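Long-range contacts in putative polysaccharide deacetylase (PDB 5JP6), which binds zinc and probably removes acetyl groups from peptidoglycan, as a member of carbohydrate esterase family 4: residues A[147-152]-A[358-363]; A[304-309]-A[317-322]; A[133-138]-A[180-185]; A[31-36]-A[91-96]; A[292-297]-A[373-378]. The protein carries 1 engineered substitution. All coordinates share one frame; numbering follows the deposited sequence.

Interaction 1 of 5, residues A[147-152]-A[358-363]; sequences PDNTQK and SVVLLT
Asn149 and Gln151 both bring their amide ends onto the methyl branches of Val360. Gln151 crosses the valine at about a right angle, its NE2 lying 3.6 Å from both CG1 and CG2 of Val360. Asn149 slants across the same side chain, with its CG anti to the backbone N (chi1 -162°) and ND2 of Asn149 3.6 Å from Val360 CG2. The two amides are also tied to each other: Gln151 NE2 donates to Asn149 OD1 at 3.0 Å in an almost straight bond, in the plane of its own amide. Glu170 of strand 170-176 takes a further bond from each amide nitrogen, and Gln151 OE1 is held by Arg153. On the opposite face from Gln151, Thr150 and Leu361 lie side by side, pointing the same way, while Thr150 CG2 meets Thr363 CG2 at 3.7 Å. Between the strands, Gln151 N bonds to Leu361 O at 2.8 Å, flanked by bonds from Leu361 N to Asn149 O and from Thr363 N to Gln151 O. Before the pairing begins, a water bridges Pro147 O and Val359 O. This parallel register joins strand 150-153 to strand 358-364, which pairs in turn with 170-176, in the sheet of the distorted beta/alpha barrel typical of NodB-type deacetylases.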
# COMPACT_ATOMS: atom_id res chain seq x y z
N PRO A 147 -19.70 12.90 5.97
CA PRO A 147 -19.72 14.28 5.45
C PRO A 147 -18.44 14.66 4.78
O PRO A 147 -17.37 14.12 5.10
CB PRO A 147 -19.92 15.14 6.72
CG PRO A 147 -19.52 14.28 7.87
CD PRO A 147 -19.62 12.83 7.45
N ASP A 148 -18.50 15.58 3.82
CA ASP A 148 -17.26 16.17 3.36
C ASP A 148 -16.48 16.80 4.52
O ASP A 148 -17.05 17.47 5.40
CB ASP A 148 -17.54 17.29 2.35
CG ASP A 148 -18.16 16.80 1.04
OD1 ASP A 148 -17.96 15.64 0.63
OD2 ASP A 148 -18.86 17.63 0.41
N ASN A 149 -15.18 16.55 4.51
CA ASN A 149 -14.28 17.11 5.50
C ASN A 149 -12.87 17.15 4.95
O ASN A 149 -12.08 16.25 5.16
CB ASN A 149 -14.32 16.26 6.77
CG ASN A 149 -13.77 17.00 7.97
OD1 ASN A 149 -12.96 17.95 7.85
ND2 ASN A 149 -14.19 16.56 9.14
N THR A 150 -12.59 18.23 4.22
CA THR A 150 -11.28 18.49 3.65
C THR A 150 -10.68 19.66 4.39
O THR A 150 -11.27 20.73 4.46
CB THR A 150 -11.39 18.75 2.12
OG1 THR A 150 -11.89 17.52 1.49
CG2 THR A 150 -10.07 19.13 1.54
N GLN A 151 -9.45 19.46 4.88
CA GLN A 151 -8.75 20.42 5.70
C GLN A 151 -7.44 20.78 5.01
O GLN A 151 -6.64 19.91 4.64
CB GLN A 151 -8.53 19.87 7.09
CG GLN A 151 -9.84 19.69 7.86
CD GLN A 151 -9.65 19.12 9.24
OE1 GLN A 151 -8.66 19.39 9.91
NE2 GLN A 151 -10.61 18.37 9.68
N LYS A 152 -7.21 22.08 4.88
CA LYS A 152 -6.05 22.60 4.17
C LYS A 152 -4.88 22.77 5.14
O LYS A 152 -5.06 23.20 6.29
CB LYS A 152 -6.36 23.94 3.53
CG LYS A 152 -7.40 23.88 2.43
CD LYS A 152 -7.75 25.29 1.97
CE LYS A 152 -8.89 25.27 0.98
NZ LYS A 152 -9.25 26.67 0.62
N SER A 358 -14.96 10.36 11.88
CA SER A 358 -15.15 11.00 10.59
C SER A 358 -13.84 10.96 9.79
O SER A 358 -12.76 11.02 10.35
CB SER A 358 -15.57 12.46 10.78
OG SER A 358 -16.73 12.53 11.56
N VAL A 359 -13.94 10.81 8.46
CA VAL A 359 -12.80 10.74 7.61
C VAL A 359 -12.43 12.12 7.06
O VAL A 359 -13.28 12.83 6.53
CB VAL A 359 -13.00 9.74 6.45
CG1 VAL A 359 -11.83 9.79 5.47
CG2 VAL A 359 -13.17 8.33 7.00
N VAL A 360 -11.16 12.50 7.22
CA VAL A 360 -10.66 13.81 6.80
C VAL A 360 -9.65 13.66 5.69
O VAL A 360 -8.75 12.82 5.77
CB VAL A 360 -9.97 14.52 7.98
CG1 VAL A 360 -9.26 15.78 7.55
CG2 VAL A 360 -11.00 14.82 9.07
N LEU A 361 -9.75 14.54 4.69
CA LEU A 361 -8.73 14.65 3.67
C LEU A 361 -7.85 15.85 3.98
O LEU A 361 -8.37 16.94 4.21
CB LEU A 361 -9.35 14.85 2.29
CG LEU A 361 -8.39 14.88 1.12
CD1 LEU A 361 -7.68 13.58 0.94
CD2 LEU A 361 -9.16 15.29 -0.14
N LEU A 362 -6.53 15.66 4.00
CA LEU A 362 -5.61 16.80 4.15
C LEU A 362 -5.10 17.13 2.74
O LEU A 362 -4.74 16.23 1.97
CB LEU A 362 -4.42 16.45 5.06
CG LEU A 362 -4.79 16.04 6.48
CD1 LEU A 362 -3.54 15.61 7.24
CD2 LEU A 362 -5.52 17.17 7.20
N THR A 363 -5.04 18.42 2.45
CA THR A 363 -4.65 18.89 1.14
C THR A 363 -3.88 20.20 1.28
O THR A 363 -3.97 20.88 2.31
CB THR A 363 -5.88 19.04 0.23
OG1 THR A 363 -5.46 19.05 -1.13
CG2 THR A 363 -6.67 20.31 0.59
O HOH W 1 -16.01 12.84 7.12

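Interaction 2 of 5, residues A[304-309]-A[317-322]; sequences ESDDWR and LARVLA
An ST turn at Ser305 packs against Val320 where the chain leaves strand 303-304 for helix 313-327, the first half of a beta-alpha-beta crossover that ends in the parallel strand 330-335. Ser305 OG accepts from Asp307 N at 3.1 Å and is also bonded to Leu333 O of that strand, so the hydroxyl is held by the turn and by the strand at once. Its CB meets Val320 CG2 at 3.8 Å; Val320 also touches Val332, Phe334 and Phe348. Glu304 O, just before the turn, receives a bond from Asn323, three residues beyond Val320. Next comes Asp306, with positive phi (54°), which opens a type I turn running to Arg309; its CB points toward the helix, and its OD2 reaches Arg319. Arg319 starts with CG anti to its backbone N, then bends at chi2 and chi3; Asp306 OD2 lies at the edge of the guanidinium, 21° out of its plane, and the two side chains cross at a slant. Carboxylate and guanidinium planes are 68° apart in this salt bridge. Arg319 NH1 meets Asp306 OD2 at 3.0 Å, nearly in line with the C-O bond, yet with a bent N-H...O angle; the same OD2 lies 3.7 Å from Arg319 CG.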
# COMPACT_ATOMS: atom_id res chain seq x y z
N GLU A 304 -1.35 2.67 13.27
CA GLU A 304 -0.85 1.53 12.48
C GLU A 304 -1.97 0.53 12.19
O GLU A 304 -2.78 0.23 13.05
CB GLU A 304 0.32 0.87 13.19
CG GLU A 304 1.57 1.69 12.85
CD GLU A 304 2.68 1.64 13.83
OE1 GLU A 304 2.57 0.92 14.85
OE2 GLU A 304 3.67 2.34 13.55
N SER A 305 -1.98 0.03 10.96
CA SER A 305 -2.81 -1.09 10.60
C SER A 305 -2.11 -2.41 10.75
O SER A 305 -2.79 -3.45 10.89
CB SER A 305 -3.34 -0.95 9.17
OG SER A 305 -2.29 -1.06 8.23
N ASP A 306 -0.77 -2.39 10.67
CA ASP A 306 -0.00 -3.63 10.57
C ASP A 306 -0.49 -4.52 9.40
O ASP A 306 -0.38 -5.73 9.46
CB ASP A 306 -0.07 -4.42 11.89
CG ASP A 306 0.66 -3.74 13.02
OD1 ASP A 306 1.54 -2.92 12.78
OD2 ASP A 306 0.38 -4.17 14.17
N ASP A 307 -1.00 -3.89 8.31
CA ASP A 307 -1.57 -4.68 7.21
C ASP A 307 -0.49 -5.44 6.42
O ASP A 307 -0.85 -6.29 5.59
CB ASP A 307 -2.51 -3.88 6.32
CG ASP A 307 -1.82 -2.81 5.52
OD1 ASP A 307 -0.59 -2.57 5.67
OD2 ASP A 307 -2.49 -2.15 4.70
N TRP A 308 0.79 -5.17 6.67
CA TRP A 308 1.93 -5.92 6.09
C TRP A 308 2.02 -7.34 6.66
O TRP A 308 2.69 -8.21 6.08
CB TRP A 308 3.25 -5.16 6.36
CG TRP A 308 3.51 -4.87 7.81
CD1 TRP A 308 3.18 -3.73 8.49
CD2 TRP A 308 4.14 -5.74 8.77
NE1 TRP A 308 3.56 -3.84 9.80
CE2 TRP A 308 4.13 -5.07 10.00
CE3 TRP A 308 4.67 -7.04 8.71
CZ2 TRP A 308 4.68 -5.62 11.15
CZ3 TRP A 308 5.19 -7.58 9.87
CH2 TRP A 308 5.20 -6.87 11.06
N ARG A 309 1.42 -7.57 7.84
CA ARG A 309 1.55 -8.86 8.52
C ARG A 309 0.44 -9.80 8.06
O ARG A 309 -0.73 -9.46 8.07
CB ARG A 309 1.52 -8.66 10.05
CG ARG A 309 2.05 -9.89 10.78
CD ARG A 309 1.76 -9.87 12.25
NE ARG A 309 2.37 -8.76 12.95
CZ ARG A 309 3.63 -8.73 13.36
NH1 ARG A 309 4.48 -9.71 13.03
NH2 ARG A 309 4.05 -7.69 14.08
N LEU A 317 -8.82 -6.17 11.13
CA LEU A 317 -9.87 -5.18 11.53
C LEU A 317 -9.71 -4.88 13.00
O LEU A 317 -9.83 -3.73 13.39
CB LEU A 317 -11.29 -5.69 11.24
CG LEU A 317 -11.72 -5.53 9.81
CD1 LEU A 317 -12.80 -6.55 9.45
CD2 LEU A 317 -12.18 -4.07 9.59
N ALA A 318 -9.45 -5.90 13.83
CA ALA A 318 -9.34 -5.70 15.26
C ALA A 318 -8.13 -4.82 15.61
O ALA A 318 -8.25 -3.91 16.43
CB ALA A 318 -9.25 -7.04 15.99
N ARG A 319 -7.00 -5.08 14.95
CA ARG A 319 -5.80 -4.31 15.24
C ARG A 319 -5.94 -2.85 14.81
O ARG A 319 -5.67 -1.93 15.58
CB ARG A 319 -4.61 -4.94 14.58
CG ARG A 319 -3.32 -4.16 14.74
CD ARG A 319 -2.96 -3.80 16.18
NE ARG A 319 -2.82 -4.93 17.07
CZ ARG A 319 -1.69 -5.58 17.35
NH1 ARG A 319 -0.53 -5.28 16.81
NH2 ARG A 319 -1.73 -6.57 18.25
N VAL A 320 -6.38 -2.63 13.56
CA VAL A 320 -6.46 -1.26 13.11
C VAL A 320 -7.51 -0.47 13.91
O VAL A 320 -7.29 0.69 14.29
CB VAL A 320 -6.64 -1.14 11.59
CG1 VAL A 320 -8.04 -1.59 11.11
CG2 VAL A 320 -6.36 0.26 11.13
N LEU A 321 -8.67 -1.08 14.20
CA LEU A 321 -9.68 -0.37 14.97
C LEU A 321 -9.26 -0.17 16.43
O LEU A 321 -9.53 0.88 16.99
CB LEU A 321 -11.03 -1.07 14.84
CG LEU A 321 -11.70 -0.98 13.46
CD1 LEU A 321 -12.81 -2.02 13.32
CD2 LEU A 321 -12.23 0.42 13.22
N ALA A 322 -8.57 -1.14 17.02
CA ALA A 322 -8.01 -0.93 18.37
C ALA A 322 -7.05 0.27 18.38
O ALA A 322 -7.09 1.10 19.28
CB ALA A 322 -7.31 -2.18 18.86

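Interaction 3 of 5, residues A[133-138]-A[180-185]; sequences HALKAV and HGLYTD
The Tyr183 ring has Ala134 O at its edge, in plane, and Leu135 CD2 also near its rim, 4.1 Å from Tyr183 CE1. Over the centre of one face lies His180 CE1, 3.4 Å above the plane, and in return Tyr183 CE2 sits over the centre of the imidazole. Ala134 CB reaches Tyr183 CD1 obliquely at 3.8 Å. A second histidine, His133, carries Lys136 CG over the centre of one face and takes Leu135 N at its edge, where ND1 of His133 accepts at 3.1 Å with the donor in the ring plane. That bond closes a short loop from His133 to Leu135; Leu135 CD2 also touches Leu182 CD1 at 3.9 Å. ND1 of His180 does similar work in the other segment: it accepts from Leu182 N at 3.1 Å, with the donor tilted 30° from the ring, and more weakly from Tyr183 N. No direct hydrogen bond joins the segments; one water donates to both Ala134 O and Leu182 O, satisfying two carbonyls that approach each other. Tyr183 OH continues to Asn95. Leu182 is the N-cap residue of helix 183-193, so the loop packs at the start of the helix that follows the TFDDG motif of family 4 esterases, whose Asp177 binds zinc; the Tyr183 side chain is about 10 Å from that of Asp177.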
# COMPACT_ATOMS: atom_id res chain seq x y z
N HIS A 133 -14.38 -7.33 -1.63
CA HIS A 133 -13.77 -8.19 -2.61
C HIS A 133 -12.71 -7.39 -3.34
O HIS A 133 -13.04 -6.40 -4.01
CB HIS A 133 -14.76 -8.71 -3.64
CG HIS A 133 -14.36 -10.02 -4.20
ND1 HIS A 133 -13.15 -10.23 -4.81
CD2 HIS A 133 -15.02 -11.20 -4.24
CE1 HIS A 133 -13.06 -11.49 -5.18
NE2 HIS A 133 -14.19 -12.10 -4.85
N ALA A 134 -11.47 -7.85 -3.26
CA ALA A 134 -10.39 -7.12 -3.88
C ALA A 134 -10.30 -7.30 -5.38
O ALA A 134 -9.58 -6.55 -6.02
CB ALA A 134 -9.07 -7.51 -3.27
N LEU A 135 -10.94 -8.33 -5.93
CA LEU A 135 -10.71 -8.75 -7.30
C LEU A 135 -11.83 -8.35 -8.25
O LEU A 135 -11.67 -8.40 -9.49
CB LEU A 135 -10.50 -10.25 -7.44
CG LEU A 135 -9.51 -10.88 -6.54
CD1 LEU A 135 -9.41 -12.36 -6.90
CD2 LEU A 135 -8.16 -10.18 -6.64
N LYS A 136 -13.01 -8.09 -7.70
CA LYS A 136 -14.15 -7.78 -8.54
C LYS A 136 -15.03 -6.75 -7.91
O LYS A 136 -14.94 -6.51 -6.70
CB LYS A 136 -14.97 -9.01 -8.84
CG LYS A 136 -15.74 -9.55 -7.66
CD LYS A 136 -16.61 -10.75 -8.11
CE LYS A 136 -15.99 -12.06 -7.66
NZ LYS A 136 -14.68 -12.33 -8.31
N ALA A 137 -15.85 -6.13 -8.77
CA ALA A 137 -16.55 -4.91 -8.42
C ALA A 137 -17.82 -5.28 -7.71
O ALA A 137 -18.74 -5.84 -8.30
CB ALA A 137 -16.84 -4.05 -9.66
N VAL A 138 -17.82 -5.04 -6.42
CA VAL A 138 -18.96 -5.32 -5.60
C VAL A 138 -19.35 -4.01 -4.94
O VAL A 138 -18.48 -3.17 -4.56
CB VAL A 138 -18.74 -6.49 -4.60
CG1 VAL A 138 -18.33 -7.72 -5.38
CG2 VAL A 138 -17.71 -6.16 -3.52
N HIS A 180 -2.06 -0.62 -7.25
CA HIS A 180 -2.08 -2.01 -7.74
C HIS A 180 -3.07 -2.10 -8.91
O HIS A 180 -3.97 -1.28 -9.03
CB HIS A 180 -2.49 -2.96 -6.61
CG HIS A 180 -2.28 -4.42 -6.93
ND1 HIS A 180 -3.28 -5.23 -7.46
CD2 HIS A 180 -1.18 -5.19 -6.84
CE1 HIS A 180 -2.79 -6.44 -7.63
NE2 HIS A 180 -1.52 -6.44 -7.28
N GLY A 181 -2.89 -3.09 -9.79
CA GLY A 181 -3.77 -3.26 -10.92
C GLY A 181 -5.20 -3.71 -10.62
O GLY A 181 -6.08 -3.48 -11.45
N LEU A 182 -5.41 -4.31 -9.44
CA LEU A 182 -6.73 -4.74 -9.00
C LEU A 182 -7.17 -4.14 -7.69
O LEU A 182 -8.29 -3.64 -7.60
CB LEU A 182 -6.74 -6.27 -8.82
CG LEU A 182 -6.59 -7.11 -10.06
CD1 LEU A 182 -6.42 -8.60 -9.72
CD2 LEU A 182 -7.79 -6.88 -10.97
N TYR A 183 -6.31 -4.19 -6.67
CA TYR A 183 -6.81 -3.91 -5.32
C TYR A 183 -7.15 -2.45 -5.11
O TYR A 183 -8.06 -2.13 -4.31
CB TYR A 183 -5.84 -4.36 -4.23
CG TYR A 183 -5.12 -5.67 -4.45
CD1 TYR A 183 -5.73 -6.79 -5.03
CD2 TYR A 183 -3.83 -5.81 -3.97
CE1 TYR A 183 -5.01 -7.97 -5.21
CE2 TYR A 183 -3.11 -6.98 -4.14
CZ TYR A 183 -3.72 -8.06 -4.76
OH TYR A 183 -2.98 -9.21 -4.96
N THR A 184 -6.43 -1.57 -5.77
CA THR A 184 -6.66 -0.16 -5.59
C THR A 184 -8.08 0.21 -6.02
O THR A 184 -8.75 0.99 -5.33
CB THR A 184 -5.57 0.67 -6.34
OG1 THR A 184 -4.30 0.38 -5.79
CG2 THR A 184 -5.87 2.15 -6.22
N ASP A 185 -8.54 -0.35 -7.14
CA ASP A 185 -9.90 -0.08 -7.61
C ASP A 185 -10.92 -0.56 -6.55
O ASP A 185 -11.93 0.08 -6.35
CB ASP A 185 -10.16 -0.69 -8.99
CG ASP A 185 -9.47 0.06 -10.09
OD1 ASP A 185 -9.63 1.28 -10.15
OD2 ASP A 185 -8.73 -0.62 -10.88
O HOH W 2 -10.71 -4.91 -8.13

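Interaction 4 of 5, residues A[31-36]-A[91-96]; sequences RQAVSD and TLFENE
Next to Leu92 and Phe93, which pack on Ala33 and Val34, Glu94 OE2 is gripped by two arginines through salt bridges to Arg98 NH2 and Arg339 NH1. The contact itself is apolar. Leu92 has CG anti to the backbone N (chi1 -171°), and its CD2 lies 3.6 Å from Ala33 O and 4.1 Å from Ala33 CB. Phe93 comes in beside it, and its far ring atom CZ touches Ala33 CB obliquely at 3.6 Å. Val34 CG2 lies near the plane of that ring, at the edge, 4.2 Å from Phe93 CE2. The small Ala33 thus receives both the leucine methyl and the tip of the phenyl ring. On the same helix 24-39, Val30 before the contact touches Phe93 and Asn37 after it touches Leu92. Pro53, at the start of helix 53-66, contacts both residues, Thr310 reaches Leu92, and helix 110-126 lies against Thr91 and Glu94, placing the contact among the helices of the N-terminal region.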
# COMPACT_ATOMS: atom_id res chain seq x y z
N ARG A 31 10.01 -20.52 3.44
CA ARG A 31 9.78 -20.65 4.88
C ARG A 31 10.30 -19.43 5.66
O ARG A 31 9.66 -19.00 6.61
CB ARG A 31 10.37 -21.97 5.40
CG ARG A 31 9.52 -23.18 5.07
CD ARG A 31 10.09 -24.42 5.74
NE ARG A 31 11.39 -24.73 5.14
CZ ARG A 31 11.54 -25.34 3.97
NH1 ARG A 31 10.47 -25.74 3.27
NH2 ARG A 31 12.77 -25.55 3.51
N GLN A 32 11.41 -18.84 5.23
CA GLN A 32 12.00 -17.67 5.91
C GLN A 32 11.13 -16.40 5.81
O GLN A 32 11.00 -15.60 6.75
CB GLN A 32 13.39 -17.38 5.37
CG GLN A 32 14.10 -16.28 6.15
CD GLN A 32 15.43 -15.89 5.57
OE1 GLN A 32 15.85 -16.44 4.55
NE2 GLN A 32 16.10 -14.93 6.20
N ALA A 33 10.53 -16.22 4.66
CA ALA A 33 9.60 -15.10 4.45
C ALA A 33 8.44 -15.17 5.46
O ALA A 33 8.09 -14.20 6.14
CB ALA A 33 9.05 -15.14 3.05
N VAL A 34 7.87 -16.36 5.55
CA VAL A 34 6.75 -16.61 6.45
C VAL A 34 7.19 -16.38 7.92
O VAL A 34 6.50 -15.68 8.69
CB VAL A 34 6.19 -18.04 6.25
CG1 VAL A 34 5.12 -18.34 7.29
CG2 VAL A 34 5.61 -18.18 4.86
N SER A 35 8.31 -16.99 8.29
CA SER A 35 8.89 -16.82 9.64
C SER A 35 9.18 -15.36 9.99
O SER A 35 8.83 -14.90 11.08
CB SER A 35 10.20 -17.61 9.77
OG SER A 35 10.80 -17.35 11.05
N ASP A 36 9.85 -14.64 9.07
CA ASP A 36 10.23 -13.23 9.32
C ASP A 36 8.97 -12.35 9.42
O ASP A 36 8.92 -11.41 10.21
CB ASP A 36 11.13 -12.66 8.23
CG ASP A 36 12.54 -13.16 8.28
OD1 ASP A 36 12.84 -13.98 9.16
OD2 ASP A 36 13.36 -12.70 7.45
N THR A 91 -0.93 -16.26 1.08
CA THR A 91 -1.30 -14.87 0.78
C THR A 91 -0.11 -13.91 0.81
O THR A 91 -0.14 -12.87 0.17
CB THR A 91 -2.47 -14.29 1.63
OG1 THR A 91 -2.08 -14.12 3.00
CG2 THR A 91 -3.69 -15.19 1.51
N LEU A 92 0.93 -14.25 1.56
CA LEU A 92 2.13 -13.42 1.62
C LEU A 92 2.80 -13.28 0.23
O LEU A 92 3.48 -12.30 -0.03
CB LEU A 92 3.13 -14.02 2.62
CG LEU A 92 4.34 -13.19 2.96
CD1 LEU A 92 3.98 -11.88 3.64
CD2 LEU A 92 5.25 -14.00 3.88
N PHE A 93 2.63 -14.30 -0.61
CA PHE A 93 3.25 -14.36 -1.93
C PHE A 93 2.28 -14.02 -3.06
O PHE A 93 2.64 -14.11 -4.22
CB PHE A 93 3.82 -15.76 -2.15
CG PHE A 93 4.96 -16.09 -1.26
CD1 PHE A 93 6.26 -15.74 -1.64
CD2 PHE A 93 4.75 -16.74 -0.04
CE1 PHE A 93 7.33 -16.01 -0.80
CE2 PHE A 93 5.83 -17.03 0.78
CZ PHE A 93 7.11 -16.65 0.40
N GLU A 94 1.04 -13.68 -2.73
CA GLU A 94 0.01 -13.47 -3.74
C GLU A 94 0.42 -12.42 -4.76
O GLU A 94 0.22 -12.61 -5.97
CB GLU A 94 -1.30 -13.06 -3.09
CG GLU A 94 -2.43 -12.79 -4.06
CD GLU A 94 -3.77 -12.59 -3.39
OE1 GLU A 94 -3.83 -12.44 -2.16
OE2 GLU A 94 -4.77 -12.54 -4.19
N ASN A 95 0.96 -11.29 -4.30
CA ASN A 95 1.28 -10.23 -5.26
C ASN A 95 2.34 -10.71 -6.24
O ASN A 95 2.28 -10.41 -7.42
CB ASN A 95 1.76 -8.97 -4.56
CG ASN A 95 0.64 -8.21 -3.94
OD1 ASN A 95 -0.47 -8.72 -3.77
ND2 ASN A 95 0.91 -6.95 -3.64
N GLU A 96 3.30 -11.49 -5.74
CA GLU A 96 4.36 -11.99 -6.63
C GLU A 96 3.79 -13.01 -7.62
O GLU A 96 4.18 -13.04 -8.78
CB GLU A 96 5.52 -12.57 -5.84
CG GLU A 96 6.27 -11.55 -5.02
CD GLU A 96 6.69 -10.34 -5.81
OE1 GLU A 96 7.29 -10.54 -6.91
OE2 GLU A 96 6.47 -9.22 -5.31

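Interaction 5 of 5, residues A[292-297]-A[373-378]; sequences KTKSTG and SKLVKR
At Lys294 the chain leaves helix 285-293 through a Schellman motif, with Ser295 at positive phi as its C-prime residue, and there it faces the type I turn Ser373-Val376, the CA atoms of Lys294 and Lys374 being 5.2 Å apart. Lys374 keeps its chain extended beyond CG, and its NZ donates to Ser295 OG at 2.9 Å. That hydroxyl also bonds to Ser156 O. A water accepts from Lys374 NZ and donates to Thr293 O, so the ammonium reaches the last helical carbonyl indirectly. Nearer the backbone, Lys374 CB packs on Lys294 CD at 3.8 Å. Leu375 and Thr296 meet tip to tip, Leu375 CD1 lying 3.5 Å from Thr296 OG1, while Leu375 CD2 touches Lys294 CB at 3.9 Å. Lys294 O is gripped twice: Thr296 OG1 donates from above the carbonyl plane at 2.9 Å, and a second water links it to Lys374 N. A third water joins Thr296 OG1 to Ser373 OG, which also accepts from Leu375 N in an ST turn. A positive ammonium set by the C-terminal end of a helix would be favoured by the partial negative charge of the carbonyls there, and three bridging waters imply that much of the polar joining between the segments is indirect, with one direct hydrogen bond, from Lys374 NZ to Ser295 OG.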
# COMPACT_ATOMS: atom_id res chain seq x y z
N LYS A 292 11.34 20.62 3.02
CA LYS A 292 10.83 21.94 3.34
C LYS A 292 11.26 22.95 2.28
O LYS A 292 10.44 23.73 1.80
CB LYS A 292 11.25 22.40 4.73
CG LYS A 292 10.77 21.50 5.86
CD LYS A 292 11.27 22.00 7.19
CE LYS A 292 10.87 23.38 7.53
NZ LYS A 292 9.39 23.55 7.51
N THR A 293 12.53 22.91 1.88
CA THR A 293 13.01 23.77 0.80
C THR A 293 12.19 23.54 -0.48
O THR A 293 11.86 24.49 -1.21
CB THR A 293 14.51 23.57 0.59
OG1 THR A 293 15.18 24.00 1.77
CG2 THR A 293 15.04 24.37 -0.63
N LYS A 294 11.83 22.29 -0.71
CA LYS A 294 11.05 21.91 -1.89
C LYS A 294 9.55 21.97 -1.67
O LYS A 294 8.80 21.45 -2.49
CB LYS A 294 11.50 20.53 -2.38
CG LYS A 294 12.98 20.47 -2.76
CD LYS A 294 13.33 21.40 -3.90
CE LYS A 294 14.81 21.37 -4.23
NZ LYS A 294 15.15 22.34 -5.32
N SER A 295 9.11 22.65 -0.62
CA SER A 295 7.69 22.99 -0.43
C SER A 295 6.80 21.75 -0.53
O SER A 295 5.73 21.76 -1.14
CB SER A 295 7.25 24.07 -1.43
OG SER A 295 8.03 25.25 -1.31
N THR A 296 7.25 20.68 0.14
CA THR A 296 6.55 19.42 0.11
C THR A 296 6.37 18.92 1.54
O THR A 296 7.34 18.85 2.31
CB THR A 296 7.32 18.37 -0.73
OG1 THR A 296 7.48 18.87 -2.08
CG2 THR A 296 6.63 17.06 -0.78
N GLY A 297 5.13 18.60 1.89
CA GLY A 297 4.83 18.10 3.24
C GLY A 297 5.37 16.68 3.43
O GLY A 297 5.41 15.91 2.49
N SER A 373 5.16 21.46 -8.57
CA SER A 373 6.03 20.77 -7.63
C SER A 373 7.51 21.11 -7.90
O SER A 373 8.00 20.99 -9.02
CB SER A 373 5.90 19.27 -7.76
OG SER A 373 6.82 18.61 -6.89
N LYS A 374 8.21 21.45 -6.82
CA LYS A 374 9.66 21.66 -6.88
C LYS A 374 10.47 20.36 -7.02
O LYS A 374 11.70 20.41 -7.14
CB LYS A 374 10.13 22.49 -5.70
CG LYS A 374 9.56 23.90 -5.71
CD LYS A 374 9.92 24.66 -4.44
CE LYS A 374 9.46 26.07 -4.48
NZ LYS A 374 9.73 26.74 -3.20
N LEU A 375 9.77 19.22 -6.99
CA LEU A 375 10.38 17.91 -7.14
C LEU A 375 10.29 17.37 -8.56
O LEU A 375 10.81 16.30 -8.84
CB LEU A 375 9.73 16.92 -6.16
CG LEU A 375 9.91 17.21 -4.69
CD1 LEU A 375 9.11 16.27 -3.83
CD2 LEU A 375 11.40 17.17 -4.29
N VAL A 376 9.61 18.10 -9.45
CA VAL A 376 9.43 17.60 -10.79
C VAL A 376 10.02 18.54 -11.84
O VAL A 376 10.11 19.76 -11.62
CB VAL A 376 7.97 17.31 -11.14
CG1 VAL A 376 7.27 16.45 -10.09
CG2 VAL A 376 7.22 18.52 -11.45
N LYS A 377 10.40 17.95 -12.98
CA LYS A 377 10.81 18.66 -14.18
C LYS A 377 9.62 18.74 -15.14
O LYS A 377 8.96 17.72 -15.43
CB LYS A 377 11.91 17.90 -14.86
CG LYS A 377 13.16 17.76 -14.07
CD LYS A 377 14.28 17.08 -14.90
CE LYS A 377 14.80 17.93 -16.05
NZ LYS A 377 16.10 17.42 -16.59
N ARG A 378 9.30 19.94 -15.57
CA ARG A 378 8.20 20.15 -16.50
C ARG A 378 8.53 19.60 -17.87
O ARG A 378 9.69 19.38 -18.20
CB ARG A 378 7.89 21.64 -16.63
CG ARG A 378 7.60 22.36 -15.31
CD ARG A 378 7.15 23.80 -15.63
NE ARG A 378 7.15 24.68 -14.45
CZ ARG A 378 6.11 24.86 -13.63
NH1 ARG A 378 4.95 24.20 -13.82
NH2 ARG A 378 6.25 25.71 -12.59
O HOH W 3 12.52 26.57 -2.69
O HOH W 4 6.74 21.66 -4.40
O HOH W 5 5.76 18.59 -4.39

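Overall arrangement
Interactions 3 and 4 touch: Tyr183 OH lies 2.8 Å from Asn95 OD1, a probable hydrogen bond that ties the start of helix 183-193 to the N-terminal helices. Interaction 2 comes within about 5 Å of interaction 4 (nearest atoms). Interactions 1 and 4 lie on opposite sides of the chain's centre, their own centres 36 Å apart. Along the sequence, interaction 2 is nested inside the loops closed by interactions 1 and 5, whereas interaction 1 alternates with 3 and with 5. None of these contacts binds the zinc, which is held by Asp177, His227 and Tyr280: the Ser305 side chain is about 11 Å and that of Tyr183 about 14 Å from the metal; Thr296 is about 11 Å from His227 between side chains.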